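PDB 5IRO: E3 19 kDa protein from Human adenovirus E serotype 4, which probably binds class I heavy chains and retains them in the endoplasmic reticulum, so impairing their transport to the cell surface, and may act as a tapasin inhibitor. Local coordinates for residues 40-48 with 63-72; 20-31 with 85-95. All blocks are in the same frame, centred on the assembly; numbering follows the deposited sequence.

Interaction 1 of 2, residues 40-48 with 63-72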
loop_
_atom_site.group_PDB
_atom_site.type_symbol
_atom_site.label_atom_id
_atom_site.label_comp_id
_atom_site.label_asym_id
_atom_site.label_seq_id
_atom_site.Cartn_x
_atom_site.Cartn_y
_atom_site.Cartn_z
ATOM N N GLN D 40 24.034 -16.998 -12.274
ATOM C CA GLN D 40 24.589 -15.796 -11.659
ATOM C C GLN D 40 25.457 -15.141 -12.733
ATOM O O GLN D 40 25.744 -15.769 -13.754
ATOM C CB GLN D 40 25.400 -16.181 -10.410
ATOM C CG GLN D 40 26.356 -15.120 -9.858
ATOM C CD GLN D 40 25.652 -13.837 -9.452
ATOM O OE1 GLN D 40 25.572 -12.887 -10.231
ATOM N NE2 GLN D 40 25.147 -13.800 -8.224
ATOM N N SER D 41 25.844 -13.884 -12.523
ATOM C CA SER D 41 26.738 -13.164 -13.430
ATOM C C SER D 41 26.100 -12.835 -14.782
ATOM O O SER D 41 26.659 -12.065 -15.563
ATOM C CB SER D 41 28.072 -13.898 -13.606
ATOM O OG SER D 41 28.721 -14.060 -12.357
ATOM N N VAL D 42 24.927 -13.402 -15.051
ATOM C CA VAL D 42 24.142 -12.973 -16.199
ATOM C C VAL D 42 23.607 -11.591 -15.854
ATOM O O VAL D 42 22.586 -11.442 -15.182
ATOM C CB VAL D 42 23.020 -13.983 -16.580
ATOM C CG1 VAL D 42 22.292 -14.476 -15.346
ATOM C CG2 VAL D 42 22.044 -13.374 -17.587
ATOM N N ALA D 43 24.325 -10.572 -16.308
ATOM C CA ALA D 43 24.017 -9.206 -15.909
ATOM C C ALA D 43 23.081 -8.533 -16.896
ATOM O O ALA D 43 23.289 -8.598 -18.102
ATOM C CB ALA D 43 25.304 -8.400 -15.768
ATOM N N ILE D 44 22.038 -7.890 -16.382
ATOM C CA ILE D 44 21.097 -7.194 -17.249
ATOM C C ILE D 44 21.263 -5.686 -17.087
ATOM O O ILE D 44 21.348 -5.169 -15.973
ATOM C CB ILE D 44 19.626 -7.641 -17.022
ATOM C CG1 ILE D 44 18.700 -6.999 -18.060
ATOM C CG2 ILE D 44 19.160 -7.333 -15.608
ATOM C CD1 ILE D 44 19.024 -7.382 -19.483
ATOM N N GLN D 45 21.341 -4.989 -18.214
ATOM C CA GLN D 45 21.481 -3.541 -18.203
ATOM C C GLN D 45 20.451 -2.935 -19.146
ATOM O O GLN D 45 20.214 -3.464 -20.229
ATOM C CB GLN D 45 22.899 -3.159 -18.627
ATOM C CG GLN D 45 23.092 -1.714 -19.056
ATOM C CD GLN D 45 23.919 -0.922 -18.067
ATOM O OE1 GLN D 45 24.707 -1.488 -17.310
ATOM N NE2 GLN D 45 23.753 0.394 -18.073
ATOM N N TYR D 46 19.839 -1.832 -18.733
ATOM C CA TYR D 46 18.798 -1.196 -19.532
ATOM C C TYR D 46 19.220 0.222 -19.919
ATOM O O TYR D 46 19.586 0.467 -21.068
ATOM C CB TYR D 46 17.464 -1.193 -18.774
ATOM C CG TYR D 46 16.369 -0.364 -19.415
ATOM C CD1 TYR D 46 16.180 -0.364 -20.792
ATOM C CD2 TYR D 46 15.522 0.414 -18.638
ATOM C CE1 TYR D 46 15.184 0.395 -21.375
ATOM C CE2 TYR D 46 14.521 1.174 -19.213
ATOM C CZ TYR D 46 14.356 1.161 -20.581
ATOM O OH TYR D 46 13.361 1.914 -21.157
ATOM N N LYS D 47 19.172 1.154 -18.973
ATOM C CA LYS D 47 19.621 2.515 -19.248
ATOM C C LYS D 47 21.046 2.717 -18.747
ATOM O O LYS D 47 22.021 2.419 -19.440
ATOM C CB LYS D 47 18.716 3.529 -18.542
ATOM C CG LYS D 47 17.322 3.680 -19.139
ATOM C CD LYS D 47 16.460 4.621 -18.299
ATOM C CE LYS D 47 15.041 4.734 -18.844
ATOM N NZ LYS D 47 14.124 5.432 -17.896
ATOM N N ASN D 48 21.139 3.222 -17.524
ATOM C CA ASN D 48 22.407 3.443 -16.852
ATOM C C ASN D 48 22.332 2.683 -15.542
ATOM O O ASN D 48 23.090 2.927 -14.603
ATOM C CB ASN D 48 22.643 4.934 -16.623
ATOM C CG ASN D 48 22.669 5.722 -17.919
ATOM O OD1 ASN D 48 23.066 5.206 -18.963
ATOM N ND2 ASN D 48 22.238 6.977 -17.859
ATOM N N ASP D 63 13.526 7.492 -23.906
ATOM C CA ASP D 63 14.226 6.452 -23.152
ATOM C C ASP D 63 14.610 5.265 -24.045
ATOM O O ASP D 63 13.961 5.022 -25.064
ATOM C CB ASP D 63 13.368 6.012 -21.959
ATOM C CG ASP D 63 13.210 7.111 -20.924
ATOM O OD1 ASP D 63 13.544 8.275 -21.236
ATOM O OD2 ASP D 63 12.751 6.815 -19.801
ATOM N N PRO D 64 15.665 4.521 -23.659
ATOM C CA PRO D 64 16.247 3.492 -24.531
ATOM C C PRO D 64 15.271 2.390 -24.923
ATOM O O PRO D 64 14.315 2.108 -24.201
ATOM C CB PRO D 64 17.366 2.898 -23.665
ATOM C CG PRO D 64 17.710 3.975 -22.707
ATOM C CD PRO D 64 16.417 4.651 -22.399
ATOM N N GLU D 65 15.523 1.781 -26.078
ATOM C CA GLU D 65 14.679 0.715 -26.591
ATOM C C GLU D 65 15.534 -0.497 -26.903
ATOM O O GLU D 65 15.163 -1.362 -27.698
ATOM C CB GLU D 65 13.936 1.192 -27.828
ATOM C CG GLU D 65 12.973 2.315 -27.526
ATOM C CD GLU D 65 12.590 3.085 -28.758
ATOM O OE1 GLU D 65 13.275 2.926 -29.790
ATOM O OE2 GLU D 65 11.594 3.834 -28.695
ATOM N N TRP D 66 16.695 -0.532 -26.265
ATOM C CA TRP D 66 17.591 -1.665 -26.344
ATOM C C TRP D 66 18.100 -1.932 -24.936
ATOM O O TRP D 66 18.035 -1.060 -24.069
ATOM C CB TRP D 66 18.727 -1.353 -27.319
ATOM C CG TRP D 66 19.525 -0.141 -26.955
ATOM C CD1 TRP D 66 19.426 1.104 -27.509
ATOM C CD2 TRP D 66 20.618 -0.083 -26.036
ATOM N NE1 TRP D 66 20.348 1.948 -26.941
ATOM C CE2 TRP D 66 21.101 1.241 -26.041
ATOM C CE3 TRP D 66 21.225 -1.018 -25.191
ATOM C CZ2 TRP D 66 22.156 1.651 -25.235
ATOM C CZ3 TRP D 66 22.269 -0.609 -24.394
ATOM C CH2 TRP D 66 22.726 0.711 -24.421
ATOM N N TYR D 67 18.617 -3.133 -24.711
ATOM C CA TYR D 67 19.188 -3.495 -23.423
ATOM C C TYR D 67 20.299 -4.519 -23.608
ATOM O O TYR D 67 20.266 -5.314 -24.544
ATOM C CB TYR D 67 18.098 -3.998 -22.465
ATOM C CG TYR D 67 17.312 -5.195 -22.961
ATOM C CD1 TYR D 67 17.549 -6.466 -22.458
ATOM C CD2 TYR D 67 16.328 -5.050 -23.933
ATOM C CE1 TYR D 67 16.832 -7.558 -22.905
ATOM C CE2 TYR D 67 15.607 -6.135 -24.387
ATOM C CZ TYR D 67 15.863 -7.386 -23.872
ATOM O OH TYR D 67 15.145 -8.470 -24.324
ATOM N N THR D 68 21.277 -4.504 -22.707
ATOM C CA THR D 68 22.434 -5.378 -22.844
ATOM C C THR D 68 22.370 -6.544 -21.872
ATOM O O THR D 68 21.957 -6.386 -20.719
ATOM C CB THR D 68 23.762 -4.621 -22.614
ATOM O OG1 THR D 68 23.734 -3.955 -21.350
ATOM C CG2 THR D 68 23.990 -3.608 -23.704
ATOM N N VAL D 69 22.787 -7.713 -22.346
ATOM C CA VAL D 69 22.854 -8.899 -21.504
ATOM C C VAL D 69 24.280 -9.446 -21.499
ATOM O O VAL D 69 24.804 -9.878 -22.525
ATOM C CB VAL D 69 21.839 -9.994 -21.946
ATOM C CG1 VAL D 69 21.908 -10.246 -23.448
ATOM C CG2 VAL D 69 22.044 -11.281 -21.152
ATOM N N SER D 70 24.912 -9.400 -20.331
ATOM C CA SER D 70 26.283 -9.858 -20.188
ATOM C C SER D 70 26.242 -11.309 -19.746
ATOM O O SER D 70 25.724 -11.619 -18.669
ATOM C CB SER D 70 27.034 -9.004 -19.163
ATOM O OG SER D 70 26.922 -7.621 -19.455
ATOM N N VAL D 71 26.786 -12.193 -20.579
ATOM C CA VAL D 71 26.758 -13.626 -20.297
ATOM C C VAL D 71 28.058 -14.333 -20.670
ATOM O O VAL D 71 28.543 -14.204 -21.792
ATOM C CB VAL D 71 25.590 -14.320 -21.035
ATOM C CG1 VAL D 71 24.289 -14.119 -20.286
ATOM C CG2 VAL D 71 25.474 -13.809 -22.463
ATOM N N PRO D 72 28.613 -15.106 -19.724
ATOM C CA PRO D 72 29.842 -15.878 -19.937
ATOM C C PRO D 72 29.643 -17.041 -20.905
ATOM O O PRO D 72 28.586 -17.673 -20.906
ATOM C CB PRO D 72 30.161 -16.408 -18.536
ATOM C CG PRO D 72 28.836 -16.456 -17.849
ATOM C CD PRO D 72 28.106 -15.248 -18.349
#
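A43 pairs with S70, and Q45 pairs with T68. Each pair makes two backbone hydrogen bonds: A43 N to S70 O, S70 N to A43 O, Q45 N to T68 O and T68 N to Q45 O are all 2.9 Å. The peptide groups of the short strand 43-45 are thus joined to strand 66-72 by four bonds. Between these pairs, I44 faces V69 as a non-hydrogen-bonded pair. The I44 backbone bonds instead to R51, and that of V69 to V81. Two CA-H...O contacts, from V42 to S70 O and from V69 to A43 O, add to the ladder.

Side chains take over beyond the strand. The Y46 ring runs past Y67 toward P64, its CG anti to the backbone N (chi1 171°). Y46 OH donates to P64 O at 3.2 Å. The oxygens of P64 and W66 both lie at the ring edge, near its plane. K47 CG sits over one face of this ring, toward the rim. Its extended chain then passes the P64 ring to D63. K47 NZ forms a salt bridge with D63 OD2 at 2.7 Å, approaching from above the carboxylate plane. K47 NZ also bonds to T58 O, so both partners hold the ammonium group. Q60 N gives D63 OD2 a weak bond, and D63 O accepts from W59 NE1. Q45 NE2 donates to K47 O at 3.0 Å, from above the carbonyl plane. S70 OG is satisfied by T80 OG1.

On the apolar side, I44 CD1 lies 3.4 Å from Y67 CD1, at the edge of the Y67 ring. V42 CG2 lies beside V71 CG1 (3.6 Å) and near V69 CG2. This is an antiparallel pairing within one sheet, whose I44 and Y67 face meets I33 of the second sheet, consistent with the family's E-set clan.

Interaction 2 of 2, residues 20-31 with 85-95; sequences LSFQPDGNRCAV and FIFEHMCNTAM
C29 and C91 are joined by a disulfide, SG to SG 2.0 Å. Its chi3 is -93°. The bridge ties strand 29-34 to the start of the short helix 91-94.

Ring contacts come next, and F22 is their centre. M90 CB lies over the middle of one F22 face, 3.5 Å from the centroid. The M90 chain bends at chi2 and chi3, which brings CE back beside F22 CD2. The F22 and F87 rings meet rim to rim, with centroids 5.7 Å apart and planes at 57°. F22 CE2 also lies 3.7 Å from F85 CE1. At the far end, L20 CD2 sits over the face of F85, 3.9 Å from its centroid and almost on the ring normal. V31 CG1 touches the edge of F87 at CE1, 3.5 Å away. Outside the pair, W59 meets the F87 ring and touches C91.

Three sulfurs take part as well. M90 SD makes an oblique Met-aromatic contact with F22. C91 SG comes to the F22 ring edge, 4.7 Å from the centroid, so the disulfide borders the aromatic group. M95 is also bent at chi2 and chi3, and its sulfur reaches the backbone of R28.

The remaining contacts are aliphatic. M95 CE packs on P24 CB at 3.5 Å. A94 CB lies loosely beside F22 and P24.

No hydrogen bond crosses between the segments. One covalent bond, backed by rings, sulfurs and methyl groups, therefore holds the loop and helix against the hairpin.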
loop_
_atom_site.group_PDB
_atom_site.type_symbol
_atom_site.label_atom_id
_atom_site.label_comp_id
_atom_site.label_asym_id
_atom_site.label_seq_id
_atom_site.Cartn_x
_atom_site.Cartn_y
_atom_site.Cartn_z
ATOM N N LEU D 20 10.054 -9.895 -20.505
ATOM C CA LEU D 20 9.776 -8.603 -19.886
ATOM C C LEU D 20 8.281 -8.279 -19.822
ATOM O O LEU D 20 7.519 -8.616 -20.728
ATOM C CB LEU D 20 10.575 -7.464 -20.538
ATOM C CG LEU D 20 10.416 -7.054 -22.003
ATOM C CD1 LEU D 20 11.136 -5.733 -22.225
ATOM C CD2 LEU D 20 10.959 -8.108 -22.954
ATOM N N SER D 21 7.881 -7.622 -18.739
ATOM C CA SER D 21 6.489 -7.251 -18.515
ATOM C C SER D 21 6.363 -5.750 -18.267
ATOM O O SER D 21 7.289 -5.115 -17.758
ATOM C CB SER D 21 5.905 -8.029 -17.333
ATOM O OG SER D 21 6.768 -7.970 -16.211
ATOM N N PHE D 22 5.217 -5.186 -18.635
ATOM C CA PHE D 22 4.966 -3.760 -18.454
ATOM C C PHE D 22 3.758 -3.555 -17.557
ATOM O O PHE D 22 2.803 -4.332 -17.600
ATOM C CB PHE D 22 4.744 -3.068 -19.800
ATOM C CG PHE D 22 5.965 -3.024 -20.670
ATOM C CD1 PHE D 22 6.612 -1.824 -20.903
ATOM C CD2 PHE D 22 6.471 -4.176 -21.249
ATOM C CE1 PHE D 22 7.733 -1.772 -21.699
ATOM C CE2 PHE D 22 7.594 -4.132 -22.044
ATOM C CZ PHE D 22 8.225 -2.931 -22.270
ATOM N N GLN D 23 3.802 -2.511 -16.737
ATOM C CA GLN D 23 2.729 -2.293 -15.776
ATOM C C GLN D 23 2.565 -0.816 -15.420
ATOM O O GLN D 23 3.551 -0.087 -15.293
ATOM C CB GLN D 23 2.984 -3.141 -14.524
ATOM C CG GLN D 23 1.892 -3.099 -13.467
ATOM C CD GLN D 23 2.143 -4.080 -12.338
ATOM O OE1 GLN D 23 2.888 -5.047 -12.496
ATOM N NE2 GLN D 23 1.522 -3.835 -11.190
ATOM N N PRO D 24 1.308 -0.371 -15.271
ATOM C CA PRO D 24 0.966 0.995 -14.863
ATOM C C PRO D 24 1.151 1.218 -13.365
ATOM O O PRO D 24 0.414 0.639 -12.570
ATOM C CB PRO D 24 -0.521 1.101 -15.222
ATOM C CG PRO D 24 -1.017 -0.305 -15.219
ATOM C CD PRO D 24 0.124 -1.126 -15.720
ATOM N N ASP D 25 2.120 2.048 -12.986
ATOM C CA ASP D 25 2.355 2.339 -11.574
ATOM C C ASP D 25 2.519 3.833 -11.326
ATOM O O ASP D 25 3.617 4.348 -11.439
ATOM C CB ASP D 25 3.619 1.619 -11.085
ATOM C CG ASP D 25 3.350 0.207 -10.603
ATOM O OD1 ASP D 25 3.928 -0.181 -9.565
ATOM O OD2 ASP D 25 2.587 -0.523 -11.266
ATOM N N GLY D 26 1.464 4.510 -10.890
ATOM C CA GLY D 26 1.552 5.943 -10.657
ATOM C C GLY D 26 1.693 6.788 -11.916
ATOM O O GLY D 26 2.440 7.771 -11.931
ATOM N N ASN D 27 0.972 6.400 -12.968
ATOM C CA ASN D 27 0.967 7.106 -14.261
ATOM C C ASN D 27 2.305 7.205 -14.995
ATOM O O ASN D 27 2.659 8.246 -15.550
ATOM C CB ASN D 27 0.335 8.488 -14.096
ATOM C CG ASN D 27 -1.112 8.404 -13.658
ATOM O OD1 ASN D 27 -1.829 7.481 -14.044
ATOM N ND2 ASN D 27 -1.545 9.351 -12.836
ATOM N N ARG D 28 3.055 6.114 -14.949
ATOM C CA ARG D 28 4.319 5.970 -15.655
ATOM C C ARG D 28 4.420 4.524 -16.086
ATOM O O ARG D 28 3.943 3.627 -15.388
ATOM C CB ARG D 28 5.466 6.304 -14.736
ATOM C CG ARG D 28 5.187 5.650 -13.431
ATOM C CD ARG D 28 6.260 5.779 -12.396
ATOM N NE ARG D 28 7.239 4.722 -12.540
ATOM C CZ ARG D 28 8.543 4.923 -12.404
ATOM N NH1 ARG D 28 9.013 6.141 -12.141
ATOM N NH2 ARG D 28 9.378 3.911 -12.545
ATOM N N CYS D 29 5.045 4.277 -17.223
ATOM C CA CYS D 29 5.157 2.911 -17.689
ATOM C C CYS D 29 6.318 2.152 -17.037
ATOM O O CYS D 29 7.475 2.269 -17.459
ATOM C CB CYS D 29 5.283 2.889 -19.205
ATOM S SG CYS D 29 4.981 1.277 -19.922
ATOM N N ALA D 30 5.983 1.344 -16.032
ATOM C CA ALA D 30 6.971 0.553 -15.306
ATOM C C ALA D 30 7.393 -0.666 -16.114
ATOM O O ALA D 30 6.565 -1.506 -16.490
ATOM C CB ALA D 30 6.420 0.126 -13.953
ATOM N N VAL D 31 8.697 -0.740 -16.369
ATOM C CA VAL D 31 9.304 -1.813 -17.141
ATOM C C VAL D 31 9.949 -2.846 -16.227
ATOM O O VAL D 31 10.634 -2.491 -15.266
ATOM C CB VAL D 31 10.393 -1.256 -18.083
ATOM C CG1 VAL D 31 10.987 -2.362 -18.936
ATOM C CG2 VAL D 31 9.831 -0.143 -18.951
ATOM N N PHE D 85 14.162 -4.407 -27.841
ATOM C CA PHE D 85 12.739 -4.616 -27.620
ATOM C C PHE D 85 12.118 -3.247 -27.474
ATOM O O PHE D 85 12.577 -2.425 -26.682
ATOM C CB PHE D 85 12.477 -5.434 -26.358
ATOM C CG PHE D 85 11.031 -5.810 -26.181
ATOM C CD1 PHE D 85 10.170 -5.004 -25.450
ATOM C CD2 PHE D 85 10.527 -6.961 -26.765
ATOM C CE1 PHE D 85 8.838 -5.346 -25.291
ATOM C CE2 PHE D 85 9.197 -7.309 -26.612
ATOM C CZ PHE D 85 8.351 -6.500 -25.874
ATOM N N ILE D 86 11.067 -3.003 -28.246
ATOM C CA ILE D 86 10.433 -1.696 -28.251
ATOM C C ILE D 86 9.447 -1.484 -27.099
ATOM O O ILE D 86 8.441 -2.184 -26.966
ATOM C CB ILE D 86 9.757 -1.413 -29.614
ATOM C CG1 ILE D 86 9.206 0.011 -29.648
ATOM C CG2 ILE D 86 8.703 -2.469 -29.954
ATOM C CD1 ILE D 86 10.282 1.049 -29.842
ATOM N N PHE D 87 9.777 -0.521 -26.245
ATOM C CA PHE D 87 8.962 -0.199 -25.084
ATOM C C PHE D 87 7.865 0.763 -25.519
ATOM O O PHE D 87 6.853 0.926 -24.839
ATOM C CB PHE D 87 9.815 0.420 -23.974
ATOM C CG PHE D 87 11.028 -0.394 -23.609
ATOM C CD1 PHE D 87 11.002 -1.255 -22.528
ATOM C CD2 PHE D 87 12.195 -0.292 -24.343
ATOM C CE1 PHE D 87 12.110 -2.007 -22.191
ATOM C CE2 PHE D 87 13.308 -1.040 -24.010
ATOM C CZ PHE D 87 13.264 -1.898 -22.933
ATOM N N GLU D 88 8.075 1.389 -26.673
ATOM C CA GLU D 88 7.111 2.315 -27.260
ATOM C C GLU D 88 5.853 1.582 -27.727
ATOM O O GLU D 88 4.843 2.206 -28.055
ATOM C CB GLU D 88 7.767 3.048 -28.436
ATOM C CG GLU D 88 7.008 4.242 -28.992
ATOM C CD GLU D 88 7.755 4.924 -30.126
ATOM O OE1 GLU D 88 8.928 4.567 -30.370
ATOM O OE2 GLU D 88 7.171 5.818 -30.772
ATOM N N HIS D 89 5.913 0.254 -27.739
ATOM C CA HIS D 89 4.809 -0.561 -28.232
ATOM C C HIS D 89 4.109 -1.310 -27.103
ATOM O O HIS D 89 3.142 -2.036 -27.333
ATOM C CB HIS D 89 5.306 -1.551 -29.282
ATOM C CG HIS D 89 5.063 -1.110 -30.690
ATOM N ND1 HIS D 89 3.798 -0.934 -31.209
ATOM C CD2 HIS D 89 5.923 -0.801 -31.690
ATOM C CE1 HIS D 89 3.890 -0.540 -32.466
ATOM N NE2 HIS D 89 5.170 -0.452 -32.781
ATOM N N MET D 90 4.599 -1.123 -25.883
ATOM C CA MET D 90 4.015 -1.773 -24.718
ATOM C C MET D 90 3.753 -0.774 -23.596
ATOM O O MET D 90 3.048 -1.080 -22.636
ATOM C CB MET D 90 4.912 -2.916 -24.230
ATOM C CG MET D 90 4.988 -4.098 -25.190
ATOM S SD MET D 90 3.902 -5.467 -24.738
ATOM C CE MET D 90 4.899 -6.302 -23.505
ATOM N N CYS D 91 4.324 0.420 -23.722
ATOM C CA CYS D 91 4.051 1.488 -22.768
ATOM C C CYS D 91 2.894 2.362 -23.242
ATOM O O CYS D 91 2.285 3.074 -22.449
ATOM C CB CYS D 91 5.299 2.339 -22.518
ATOM S SG CYS D 91 6.435 1.676 -21.278
ATOM N N ASN D 92 2.601 2.312 -24.539
ATOM C CA ASN D 92 1.427 2.990 -25.081
ATOM C C ASN D 92 0.149 2.186 -24.860
ATOM O O ASN D 92 -0.951 2.741 -24.843
ATOM C CB ASN D 92 1.608 3.253 -26.579
ATOM C CG ASN D 92 2.667 4.304 -26.870
ATOM O OD1 ASN D 92 2.870 5.236 -26.093
ATOM N ND2 ASN D 92 3.344 4.158 -28.005
ATOM N N THR D 93 0.306 0.878 -24.674
ATOM C CA THR D 93 -0.829 -0.016 -24.469
ATOM C C THR D 93 -1.141 -0.155 -22.981
ATOM O O THR D 93 -2.303 -0.195 -22.585
ATOM C CB THR D 93 -0.569 -1.407 -25.091
ATOM O OG1 THR D 93 -0.281 -1.263 -26.489
ATOM C CG2 THR D 93 -1.779 -2.316 -24.916
ATOM N N ALA D 94 -0.100 -0.237 -22.159
ATOM C CA ALA D 94 -0.279 -0.351 -20.716
ATOM C C ALA D 94 -0.784 0.970 -20.146
ATOM O O ALA D 94 -1.659 0.997 -19.280
ATOM C CB ALA D 94 1.017 -0.770 -20.042
ATOM N N MET D 95 -0.221 2.067 -20.645
ATOM C CA MET D 95 -0.627 3.401 -20.230
ATOM C C MET D 95 -1.675 3.923 -21.203
ATOM O O MET D 95 -1.378 4.785 -22.026
ATOM C CB MET D 95 0.578 4.343 -20.249
ATOM C CG MET D 95 1.669 4.023 -19.238
ATOM S SD MET D 95 1.590 5.052 -17.763
ATOM C CE MET D 95 0.458 4.114 -16.750
#

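In sequence, both segments of interaction 1 fall between 20-31 and 85-95, the two segments of interaction 2. Their centres are 18 Å apart, yet they touch. F87 joins them: F87 CZ lies 3.4 Å from Y46 CE1, and F87 CD2 packs against P64 O. I86 also packs on E65. The carboxylates of E65 and E88 lie close, E65 OE2 to E88 OE1 3.2 Å. The two contacts face the assembly differently. Another protein chain packs on the hairpin of 20-31, at Q23, D25, N27 and R28. No other chain of the assembly touches 40-48 or 63-72. This chain is only one part of a longer membrane protein.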